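Local coordinates for protein CheQ (Campylobacter jejuni subsp. jejuni, PDB 6A51) that probably acts as a regulator controlling transcription of the core chemotaxis operon cheVAW, at residues R35-S40 with Q73-Q78; N42-W47 with I61-N66. All blocks are in the same frame, centred on the assembly; numbering follows the deposited sequence.

Interaction 1. Residues R35-S40 with Q73-Q78; sequences RFAGIS and QQALRQ
The backbone N of Gln78, the residue that lies against Phe36, makes two weak bonds: one to Gln74 O at 3.4 Å and one to Ala75 O at 3.3 Å. They mark the end of helix 73-77. The contact is a helix-helix contact between the C-terminal ends of two short helices, 30-37 and 73-77.

Two alanines let the backbones come close. Ala37 CA and Ala75 CA are 5.0 Å apart. Ala75 points its methyl toward the other helix, and its CB sits 3.5 Å from Ala37 N. Ala37 CB meets Ala75 CB at 3.8 Å. Phe33, one turn before Ala37, also touches Ala75.

Gln78 covers one face of the Phe36 ring. Its CG is tucked between its backbone N and carbonyl carbon (chi1 51°), and the chain then runs out extended past the ring. The amide plane is nearly parallel to the ring plane, 12° apart. The CH-pi contact of Gln78 CG with Phe36 is off-centre, 4.1 Å from the ring centroid.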
loop_
_atom_site.group_PDB
_atom_site.type_symbol
_atom_site.label_atom_id
_atom_site.label_comp_id
_atom_site.label_asym_id
_atom_site.label_seq_id
_atom_site.Cartn_x
_atom_site.Cartn_y
_atom_site.Cartn_z
ATOM N N ARG A 35 16.387 9.044 8.511
ATOM C CA ARG A 35 17.636 9.271 7.799
ATOM C C ARG A 35 17.780 10.765 7.394
ATOM O O ARG A 35 18.816 11.339 7.539
ATOM C CB ARG A 35 17.860 8.255 6.666
ATOM C CG ARG A 35 17.844 6.779 7.100
ATOM C CD ARG A 35 18.371 5.778 6.052
ATOM N NE ARG A 35 17.717 4.446 5.913
ATOM C CZ ARG A 35 18.283 3.260 6.207
ATOM N NH1 ARG A 35 19.503 3.202 6.714
ATOM N NH2 ARG A 35 17.639 2.102 6.012
ATOM N N PHE A 36 16.715 11.391 6.925
ATOM C CA PHE A 36 16.715 12.794 6.552
ATOM C C PHE A 36 16.874 13.718 7.726
ATOM O O PHE A 36 17.478 14.760 7.626
ATOM C CB PHE A 36 15.473 13.168 5.771
ATOM C CG PHE A 36 15.418 12.554 4.426
ATOM C CD1 PHE A 36 16.569 12.360 3.706
ATOM C CD2 PHE A 36 14.230 12.174 3.879
ATOM C CE1 PHE A 36 16.539 11.784 2.468
ATOM C CE2 PHE A 36 14.185 11.600 2.636
ATOM C CZ PHE A 36 15.343 11.401 1.930
ATOM N N ALA A 37 16.270 13.326 8.826
ATOM C CA ALA A 37 16.289 14.051 10.085
ATOM C C ALA A 37 17.585 13.929 10.852
ATOM O O ALA A 37 17.927 14.769 11.646
ATOM C CB ALA A 37 15.121 13.624 10.944
ATOM N N GLY A 38 18.272 12.836 10.623
ATOM C CA GLY A 38 19.518 12.565 11.275
ATOM C C GLY A 38 19.360 11.867 12.585
ATOM O O GLY A 38 20.326 11.568 13.239
ATOM N N ILE A 39 18.130 11.606 12.971
ATOM C CA ILE A 39 17.823 10.933 14.206
ATOM C C ILE A 39 17.872 9.432 14.137
ATOM O O ILE A 39 18.023 8.854 13.100
ATOM C CB ILE A 39 16.505 11.419 14.788
ATOM C CG1 ILE A 39 15.323 10.941 13.955
ATOM C CG2 ILE A 39 16.514 12.921 14.858
ATOM C CD1 ILE A 39 14.032 11.642 14.274
ATOM N N SER A 40 17.773 8.827 15.297
ATOM C CA SER A 40 17.799 7.406 15.453
ATOM C C SER A 40 16.550 6.793 14.922
ATOM O O SER A 40 15.534 7.412 14.846
ATOM C CB SER A 40 17.878 7.072 16.925
ATOM O OG SER A 40 17.569 5.722 17.179
ATOM N N GLN A 73 10.624 19.734 10.513
ATOM C CA GLN A 73 9.814 20.026 9.329
ATOM C C GLN A 73 10.631 20.046 8.043
ATOM O O GLN A 73 10.092 19.790 6.960
ATOM C CB GLN A 73 9.103 21.361 9.493
ATOM C CG GLN A 73 8.043 21.353 10.565
ATOM C CD GLN A 73 6.838 20.507 10.191
ATOM O OE1 GLN A 73 6.397 19.659 10.969
ATOM N NE2 GLN A 73 6.290 20.746 8.999
ATOM N N GLN A 74 11.923 20.358 8.132
ATOM C CA GLN A 74 12.765 20.295 6.945
ATOM C C GLN A 74 12.862 18.863 6.429
ATOM O O GLN A 74 12.624 18.599 5.245
ATOM C CB GLN A 74 14.146 20.864 7.264
ATOM C CG GLN A 74 14.929 21.317 6.050
ATOM C CD GLN A 74 16.410 21.030 6.195
ATOM O OE1 GLN A 74 16.818 19.873 6.335
ATOM N NE2 GLN A 74 17.223 22.080 6.177
ATOM N N ALA A 75 13.196 17.920 7.319
ATOM C CA ALA A 75 13.281 16.515 6.930
ATOM C C ALA A 75 11.933 15.978 6.463
ATOM O O ALA A 75 11.873 15.129 5.564
ATOM C CB ALA A 75 13.809 15.678 8.091
ATOM N N LEU A 76 10.844 16.446 7.068
ATOM C CA LEU A 76 9.525 16.086 6.567
ATOM C C LEU A 76 9.406 16.426 5.089
ATOM O O LEU A 76 9.036 15.572 4.272
ATOM C CB LEU A 76 8.445 16.802 7.376
ATOM C CG LEU A 76 7.016 16.641 6.874
ATOM C CD1 LEU A 76 6.695 15.174 6.730
ATOM C CD2 LEU A 76 6.029 17.300 7.829
ATOM N N ARG A 77 9.772 17.662 4.719
ATOM C CA ARG A 77 9.537 18.151 3.363
ATOM C C ARG A 77 10.327 17.381 2.309
ATOM O O ARG A 77 9.920 17.362 1.147
ATOM C CB ARG A 77 9.846 19.651 3.274
ATOM C CG ARG A 77 8.717 20.547 3.810
ATOM C CD ARG A 77 9.031 22.048 3.691
ATOM N NE ARG A 77 10.290 22.416 4.349
ATOM C CZ ARG A 77 10.385 22.913 5.585
ATOM N NH1 ARG A 77 9.291 23.107 6.319
ATOM N NH2 ARG A 77 11.582 23.219 6.090
ATOM N N GLN A 78 11.416 16.718 2.680
ATOM C CA GLN A 78 12.167 15.911 1.731
ATOM C C GLN A 78 11.783 14.440 1.757
ATOM O O GLN A 78 12.497 13.619 1.174
ATOM C CB GLN A 78 13.671 16.058 1.976
ATOM C CG GLN A 78 14.103 15.837 3.396
ATOM C CD GLN A 78 15.447 16.474 3.685
ATOM O OE1 GLN A 78 15.629 17.147 4.710
ATOM N NE2 GLN A 78 16.401 16.271 2.776
#

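Interaction 2. Residues N42-W47 with I61-N66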
loop_
_atom_site.group_PDB
_atom_site.type_symbol
_atom_site.label_atom_id
_atom_site.label_comp_id
_atom_site.label_asym_id
_atom_site.label_seq_id
_atom_site.Cartn_x
_atom_site.Cartn_y
_atom_site.Cartn_z
ATOM N N ASN A 42 14.603 4.805 16.333
ATOM C CA ASN A 42 13.546 4.740 17.335
ATOM C C ASN A 42 13.251 6.085 17.994
ATOM O O ASN A 42 12.440 6.141 18.923
ATOM C CB ASN A 42 13.897 3.706 18.400
ATOM C CG ASN A 42 14.170 2.347 17.817
ATOM O OD1 ASN A 42 13.283 1.492 17.746
ATOM N ND2 ASN A 42 15.413 2.127 17.405
ATOM N N ALA A 43 13.872 7.167 17.531
ATOM C CA ALA A 43 13.614 8.470 18.132
ATOM C C ALA A 43 12.119 8.745 18.294
ATOM O O ALA A 43 11.700 9.352 19.285
ATOM C CB ALA A 43 14.268 9.568 17.296
ATOM N N TYR A 44 11.297 8.288 17.349
ATOM C CA TYR A 44 9.866 8.556 17.424
ATOM C C TYR A 44 9.219 7.926 18.663
ATOM O O TYR A 44 8.171 8.403 19.113
ATOM C CB TYR A 44 9.168 8.057 16.148
ATOM C CG TYR A 44 8.965 6.563 16.159
ATOM C CD1 TYR A 44 7.830 5.998 16.737
ATOM C CD2 TYR A 44 9.920 5.710 15.617
ATOM C CE1 TYR A 44 7.666 4.623 16.795
ATOM C CE2 TYR A 44 9.756 4.329 15.654
ATOM C CZ TYR A 44 8.629 3.789 16.244
ATOM O OH TYR A 44 8.453 2.412 16.277
ATOM N N LYS A 45 9.802 6.862 19.220
ATOM C CA LYS A 45 9.228 6.251 20.417
ATOM C C LYS A 45 9.245 7.186 21.622
ATOM O O LYS A 45 8.524 6.941 22.593
ATOM C CB LYS A 45 9.976 4.966 20.781
ATOM C CG LYS A 45 10.081 3.963 19.675
ATOM C CD LYS A 45 10.054 2.552 20.219
ATOM C CE LYS A 45 10.786 1.598 19.296
ATOM N NZ LYS A 45 10.508 0.168 19.591
ATOM N N PHE A 46 10.051 8.242 21.590
ATOM C CA PHE A 46 10.211 9.122 22.737
ATOM C C PHE A 46 9.532 10.472 22.579
ATOM O O PHE A 46 9.431 11.205 23.565
ATOM C CB PHE A 46 11.695 9.343 23.033
ATOM C CG PHE A 46 12.429 8.086 23.316
ATOM C CD1 PHE A 46 12.340 7.484 24.562
ATOM C CD2 PHE A 46 13.196 7.489 22.334
ATOM C CE1 PHE A 46 13.020 6.315 24.825
ATOM C CE2 PHE A 46 13.880 6.317 22.587
ATOM C CZ PHE A 46 13.789 5.727 23.831
ATOM N N TRP A 47 9.098 10.845 21.378
ATOM C CA TRP A 47 8.155 11.946 21.284
ATOM C C TRP A 47 6.877 11.529 21.974
ATOM O O TRP A 47 6.503 10.353 21.950
ATOM C CB TRP A 47 7.826 12.317 19.833
ATOM C CG TRP A 47 8.959 12.336 18.864
ATOM C CD1 TRP A 47 10.295 12.413 19.145
ATOM C CD2 TRP A 47 8.847 12.271 17.442
ATOM N NE1 TRP A 47 11.018 12.391 17.980
ATOM C CE2 TRP A 47 10.152 12.304 16.919
ATOM C CE3 TRP A 47 7.767 12.177 16.559
ATOM C CZ2 TRP A 47 10.407 12.254 15.549
ATOM C CZ3 TRP A 47 8.022 12.132 15.204
ATOM C CH2 TRP A 47 9.331 12.168 14.713
ATOM N N ILE A 61 7.002 0.851 10.130
ATOM C CA ILE A 61 6.401 1.946 10.873
ATOM C C ILE A 61 6.169 3.115 9.940
ATOM O O ILE A 61 7.071 3.498 9.194
ATOM C CB ILE A 61 7.290 2.362 12.054
ATOM C CG1 ILE A 61 7.435 1.186 13.015
ATOM C CG2 ILE A 61 6.685 3.558 12.757
ATOM C CD1 ILE A 61 6.105 0.635 13.462
ATOM N N PHE A 62 4.965 3.689 9.992
ATOM C CA PHE A 62 4.656 4.937 9.313
ATOM C C PHE A 62 4.300 5.996 10.353
ATOM O O PHE A 62 3.607 5.710 11.333
ATOM C CB PHE A 62 3.502 4.750 8.318
ATOM C CG PHE A 62 3.811 3.778 7.211
ATOM C CD1 PHE A 62 3.624 2.417 7.393
ATOM C CD2 PHE A 62 4.313 4.223 5.998
ATOM C CE1 PHE A 62 3.925 1.518 6.389
ATOM C CE2 PHE A 62 4.620 3.329 4.983
ATOM C CZ PHE A 62 4.426 1.975 5.179
ATOM N N LEU A 63 4.775 7.220 10.136
ATOM C CA LEU A 63 4.515 8.338 11.031
ATOM C C LEU A 63 3.467 9.244 10.412
ATOM O O LEU A 63 3.558 9.593 9.232
ATOM C CB LEU A 63 5.791 9.131 11.308
ATOM C CG LEU A 63 6.929 8.273 11.875
ATOM C CD1 LEU A 63 8.262 9.018 11.901
ATOM C CD2 LEU A 63 6.540 7.786 13.250
ATOM N N HIS A 64 2.476 9.622 11.204
ATOM C CA HIS A 64 1.472 10.555 10.723
ATOM C C HIS A 64 2.091 11.947 10.647
ATOM O O HIS A 64 2.786 12.370 11.581
ATOM C CB HIS A 64 0.259 10.522 11.649
ATOM C CG HIS A 64 -0.963 11.153 11.071
ATOM N ND1 HIS A 64 -0.998 12.467 10.655
ATOM C CD2 HIS A 64 -2.198 10.651 10.843
ATOM C CE1 HIS A 64 -2.202 12.747 10.192
ATOM N NE2 HIS A 64 -2.951 11.664 10.298
ATOM N N ARG A 65 1.851 12.652 9.525
ATOM C CA ARG A 65 2.610 13.870 9.215
ATOM C C ARG A 65 2.364 14.975 10.225
ATOM O O ARG A 65 3.247 15.809 10.456
ATOM C CB ARG A 65 2.259 14.392 7.825
ATOM C CG ARG A 65 2.549 13.434 6.731
ATOM C CD ARG A 65 1.856 13.777 5.422
ATOM N NE ARG A 65 2.691 13.264 4.359
ATOM C CZ ARG A 65 3.685 13.937 3.803
ATOM N NH1 ARG A 65 3.914 15.190 4.182
ATOM N NH2 ARG A 65 4.435 13.363 2.864
ATOM N N ASN A 66 1.165 15.006 10.805
ATOM C CA ASN A 66 0.750 15.977 11.802
ATOM C C ASN A 66 1.620 15.901 13.057
ATOM O O ASN A 66 2.059 16.946 13.551
ATOM C CB ASN A 66 -0.743 15.734 12.062
ATOM C CG ASN A 66 -1.362 16.663 13.087
ATOM O OD1 ASN A 66 -0.689 17.497 13.703
ATOM N ND2 ASN A 66 -2.689 16.551 13.239
#
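Ile61 meets the outer end of Tyr44. Its CG2 methyl lies over one face of the tyrosine ring, 4.0 Å from Tyr44 CZ and offset toward the rim. The other branch reaches the hydroxyl, with Ile61 CG1 3.6 Å from Tyr44 OH. CG1 stands anti to the carbonyl carbon of Ile61 (chi1 -62°), which leaves CG2 to take the ring face. The two side chains cross at about a right angle. On the opposite face of the ring, Lys45 CG sits 3.7 Å above the plane of Tyr44, so aliphatic groups cover both faces.

Phe62 lies in strand 62-64. This is an inner strand of a four-stranded mixed sheet, antiparallel to 52-55 on one side and to 27-29 on the other. Phe62 bonds through its backbone to Gly53, and Leu63 bonds to Ile28.

Leu63 points toward loop 42-47 and is buried. Its two methyls serve different rings. Leu63 CD2 packs at the root of Tyr44, 3.9 Å from Tyr44 CB. Leu63 CD1 approaches Trp47 CH2 more loosely, at 4.4 Å. Helix 30-37 adds Asn30 and Phe33 around Leu63. Within the loop, Tyr44 CA lies 3.8 Å above the Trp47 ring, over its centre, which joins the two aromatic residues that receive Leu63.

At His64 the side chain turns to its own segment and to Tyr27, whose ring it meets edge-to-face. Asn66 N approaches the imidazole edge in plane and makes a weak bond to His64 ND1 at 3.3 Å.

Overall arrangement
The two contacts lie on the same side of the chain's centre, with centres about 11 Å apart. Both segments of interaction 2 fall, in sequence, between those of interaction 1. Strand 62-64 and helix 73-77 are consecutive elements, and helix 30-37 takes part in both places, as a partner in interaction 1 and as a neighbour in interaction 2. Both contacts are partly buried. Interaction 1 is nearer the surface: two helix ends meet through small methyls and an exposed glutamine-phenylalanine pair. Interaction 2 sets a loop on a sheet strand through larger apolar and aromatic groups. They touch twice: Ile39 CD1 packs on Trp47 CZ2, 3.9 Å apart, and Leu76 CD1 on Arg65 NH1, 3.8 Å apart.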